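Local coordinates for protein monovalent Na+/H+ antiporter subunit D (Dietzia sp. DQ12-45-1b, PDB 7D3U) that forms part of the multi-subunit Mrp complex, a bacterial sodium/proton antiporter, and probably helps move ions across the cell membrane, at residues 220-228 with 278-286. Sequence-based numbering, arbitrary orientation.
Sequences KAAVVPVHG and VFSATMLIG. With LMT (dodecyl-beta-D-maltoside), chain M.
Thr282 links a break in one transmembrane helix to the intact helix beside it: its OG1 takes the backbone N-H of Val224 at 2.9 Å and gives its own hydrogen to Val278 O. The case illustrates how an interrupted helix can hand a backbone N-H of the break to a neighbouring helix. Helix 204-221 stops in a Schellman motif, with Ala222 at positive phi, and the chain runs extended through Val223. The bond from Val224 N is bent, with 136° at the hydrogen. Thr282 is turned for both tasks by chi1 -53°, which lays OG1 beside its own backbone N and back toward the preceding helical turn. Val278 O, already bonded to Thr282 N within the helix, also receives OG1, the two arriving from opposite faces of its carbonyl plane.

Val224 carries the apolar part, and its side chain points toward helix 272-292. Its two methyls divide the work along that helix: CG1 rests 3.6 Å from Ala281 CB, near the polar link, while CG2 meets the CG1 and CB of Ile285 one turn on. With chi1 58°, CG2 is anti to the backbone N and swings to Ile285, while CG1 sits between N and the carbonyl carbon, beside Ala281. Val223 CG1 comes in at the edge of the Phe279 ring, 4.0 Å from CE1. A dodecyl maltoside tail ends against this contact, its C12 3.6 Å from both Val223 CG2 and Pro225 CG, and its C10 against Val278 CG2.

Helix 296-316 adds Leu312 against Val223 and Phe279, whereas Val576 and Val557 of the neighbouring subunit A pack on Pro225 and Ile285. The break between helix 204-221 and the short helix 228-231, braced on an intact helix, is the discontinuous transmembrane helix characteristic of the antiporter-like subunits shared by Mrp complexes and respiratory complex I.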
loop_
_atom_site.group_PDB
_atom_site.type_symbol
_atom_site.label_atom_id
_atom_site.label_comp_id
_atom_site.label_asym_id
_atom_site.label_seq_id
_atom_site.Cartn_x
_atom_site.Cartn_y
_atom_site.Cartn_z
ATOM N N LYS A 220 4.565 5.355 -2.487
ATOM C CA LYS A 220 3.969 4.081 -2.875
ATOM C C LYS A 220 4.266 2.984 -1.861
ATOM O O LYS A 220 3.510 2.010 -1.768
ATOM C CB LYS A 220 4.466 3.664 -4.255
ATOM C CG LYS A 220 4.027 4.595 -5.356
ATOM C CD LYS A 220 4.547 4.132 -6.695
ATOM C CE LYS A 220 4.142 5.098 -7.784
ATOM N NZ LYS A 220 2.669 5.162 -7.933
ATOM N N ALA A 221 5.349 3.117 -1.101
ATOM C CA ALA A 221 5.730 2.128 -0.106
ATOM C C ALA A 221 5.258 2.477 1.298
ATOM O O ALA A 221 5.407 1.651 2.203
ATOM C CB ALA A 221 7.250 1.946 -0.099
ATOM N N ALA A 222 4.703 3.672 1.497
ATOM C CA ALA A 222 4.148 4.097 2.782
ATOM C C ALA A 222 5.216 4.122 3.878
ATOM O O ALA A 222 5.157 3.385 4.861
ATOM C CB ALA A 222 2.963 3.215 3.185
ATOM N N VAL A 223 6.206 4.992 3.684
ATOM C CA VAL A 223 7.184 5.296 4.724
ATOM C C VAL A 223 6.546 6.272 5.703
ATOM O O VAL A 223 5.431 6.749 5.470
ATOM C CB VAL A 223 8.485 5.854 4.126
ATOM C CG1 VAL A 223 9.089 4.846 3.169
ATOM C CG2 VAL A 223 8.203 7.147 3.404
ATOM N N VAL A 224 7.235 6.569 6.812
ATOM C CA VAL A 224 6.567 7.211 7.949
ATOM C C VAL A 224 5.970 8.591 7.699
ATOM O O VAL A 224 4.962 8.925 8.346
ATOM C CB VAL A 224 7.522 7.278 9.161
ATOM C CG1 VAL A 224 8.801 8.025 8.857
ATOM C CG2 VAL A 224 6.813 7.923 10.332
ATOM N N PRO A 225 6.508 9.441 6.810
ATOM C CA PRO A 225 5.912 10.781 6.697
ATOM C C PRO A 225 4.643 10.676 5.873
ATOM O O PRO A 225 3.706 11.450 6.102
ATOM C CB PRO A 225 6.980 11.627 5.989
ATOM C CG PRO A 225 8.238 10.839 6.080
ATOM C CD PRO A 225 7.794 9.422 6.074
ATOM N N VAL A 226 4.576 9.736 4.938
ATOM C CA VAL A 226 3.380 9.502 4.136
ATOM C C VAL A 226 2.995 8.039 4.330
ATOM O O VAL A 226 3.407 7.150 3.581
ATOM C CB VAL A 226 3.600 9.850 2.662
ATOM C CG1 VAL A 226 3.645 11.344 2.505
ATOM C CG2 VAL A 226 4.920 9.276 2.168
ATOM N N HIS A 227 2.167 7.776 5.338
ATOM C CA HIS A 227 1.746 6.418 5.657
ATOM C C HIS A 227 0.263 6.281 5.943
ATOM O O HIS A 227 -0.268 5.173 5.799
ATOM C CB HIS A 227 2.520 5.885 6.869
ATOM C CG HIS A 227 2.309 6.684 8.116
ATOM N ND1 HIS A 227 1.175 6.571 8.891
ATOM C CD2 HIS A 227 3.088 7.610 8.723
ATOM C CE1 HIS A 227 1.264 7.393 9.921
ATOM N NE2 HIS A 227 2.416 8.034 9.844
ATOM N N GLY A 228 -0.423 7.351 6.344
ATOM C CA GLY A 228 -1.831 7.254 6.679
ATOM C C GLY A 228 -2.708 6.821 5.527
ATOM O O GLY A 228 -3.805 6.303 5.755
ATOM N N VAL A 278 14.646 7.936 8.418
ATOM C CA VAL A 278 13.267 7.811 7.962
ATOM C C VAL A 278 12.746 6.401 8.195
ATOM O O VAL A 278 11.607 6.213 8.636
ATOM C CB VAL A 278 13.160 8.220 6.483
ATOM C CG1 VAL A 278 11.824 7.796 5.907
ATOM C CG2 VAL A 278 13.347 9.716 6.340
ATOM N N PHE A 279 13.571 5.385 7.944
ATOM C CA PHE A 279 13.080 4.020 8.061
ATOM C C PHE A 279 12.993 3.563 9.511
ATOM O O PHE A 279 12.113 2.763 9.844
ATOM C CB PHE A 279 13.961 3.085 7.236
ATOM C CG PHE A 279 14.027 3.456 5.782
ATOM C CD1 PHE A 279 12.965 4.099 5.170
ATOM C CD2 PHE A 279 15.149 3.171 5.026
ATOM C CE1 PHE A 279 13.021 4.448 3.839
ATOM C CE2 PHE A 279 15.209 3.519 3.692
ATOM C CZ PHE A 279 14.143 4.155 3.100
ATOM N N SER A 280 13.854 4.070 10.397
ATOM C CA SER A 280 13.671 3.786 11.815
ATOM C C SER A 280 12.422 4.476 12.349
ATOM O O SER A 280 11.659 3.883 13.126
ATOM C CB SER A 280 14.906 4.218 12.601
ATOM O OG SER A 280 15.481 5.387 12.047
ATOM N N ALA A 281 12.188 5.723 11.934
ATOM C CA ALA A 281 10.941 6.386 12.291
ATOM C C ALA A 281 9.739 5.620 11.762
ATOM O O ALA A 281 8.695 5.581 12.417
ATOM C CB ALA A 281 10.938 7.819 11.767
ATOM N N THR A 282 9.867 5.001 10.589
ATOM C CA THR A 282 8.784 4.172 10.070
ATOM C C THR A 282 8.559 2.954 10.953
ATOM O O THR A 282 7.429 2.682 11.375
ATOM C CB THR A 282 9.086 3.742 8.636
ATOM O OG1 THR A 282 9.384 4.897 7.845
ATOM C CG2 THR A 282 7.889 3.033 8.041
ATOM N N MET A 283 9.628 2.205 11.238
ATOM C CA MET A 283 9.518 1.044 12.116
ATOM C C MET A 283 8.843 1.405 13.430
ATOM O O MET A 283 8.076 0.609 13.982
ATOM C CB MET A 283 10.901 0.452 12.386
ATOM C CG MET A 283 11.565 -0.162 11.178
ATOM S SD MET A 283 13.051 -1.073 11.622
ATOM C CE MET A 283 13.945 0.183 12.526
ATOM N N LEU A 284 9.109 2.606 13.941
ATOM C CA LEU A 284 8.530 2.998 15.222
ATOM C C LEU A 284 7.070 3.415 15.080
ATOM O O LEU A 284 6.194 2.889 15.778
ATOM C CB LEU A 284 9.353 4.128 15.839
ATOM C CG LEU A 284 8.966 4.534 17.257
ATOM C CD1 LEU A 284 8.996 3.327 18.174
ATOM C CD2 LEU A 284 9.894 5.621 17.765
ATOM N N ILE A 285 6.789 4.356 14.176
ATOM C CA ILE A 285 5.459 4.950 14.089
ATOM C C ILE A 285 4.441 3.941 13.574
ATOM O O ILE A 285 3.290 3.925 14.023
ATOM C CB ILE A 285 5.502 6.213 13.212
ATOM C CG1 ILE A 285 6.430 7.258 13.834
ATOM C CG2 ILE A 285 4.115 6.788 13.027
ATOM C CD1 ILE A 285 6.067 7.634 15.248
ATOM N N GLY A 286 4.833 3.093 12.620
ATOM C CA GLY A 286 3.909 2.084 12.130
ATOM C C GLY A 286 3.469 1.127 13.218
ATOM O O GLY A 286 2.279 0.849 13.374
HETATM C C1 LMT M . 19.410 19.692 5.841
HETATM C C2 LMT M . 18.732 18.356 5.863
HETATM C C3 LMT M . 17.336 18.309 5.338
HETATM C C4 LMT M . 16.786 16.945 5.655
HETATM C C5 LMT M . 15.467 16.752 4.990
HETATM C C6 LMT M . 14.833 15.457 5.366
HETATM C C7 LMT M . 13.619 15.232 4.519
HETATM C C8 LMT M . 13.129 13.843 4.725
HETATM C C9 LMT M . 12.222 13.369 3.642
HETATM C C10 LMT M . 11.600 12.077 4.087
HETATM C C11 LMT M . 11.137 11.279 2.911
HETATM C C12 LMT M . 10.356 10.077 3.313
#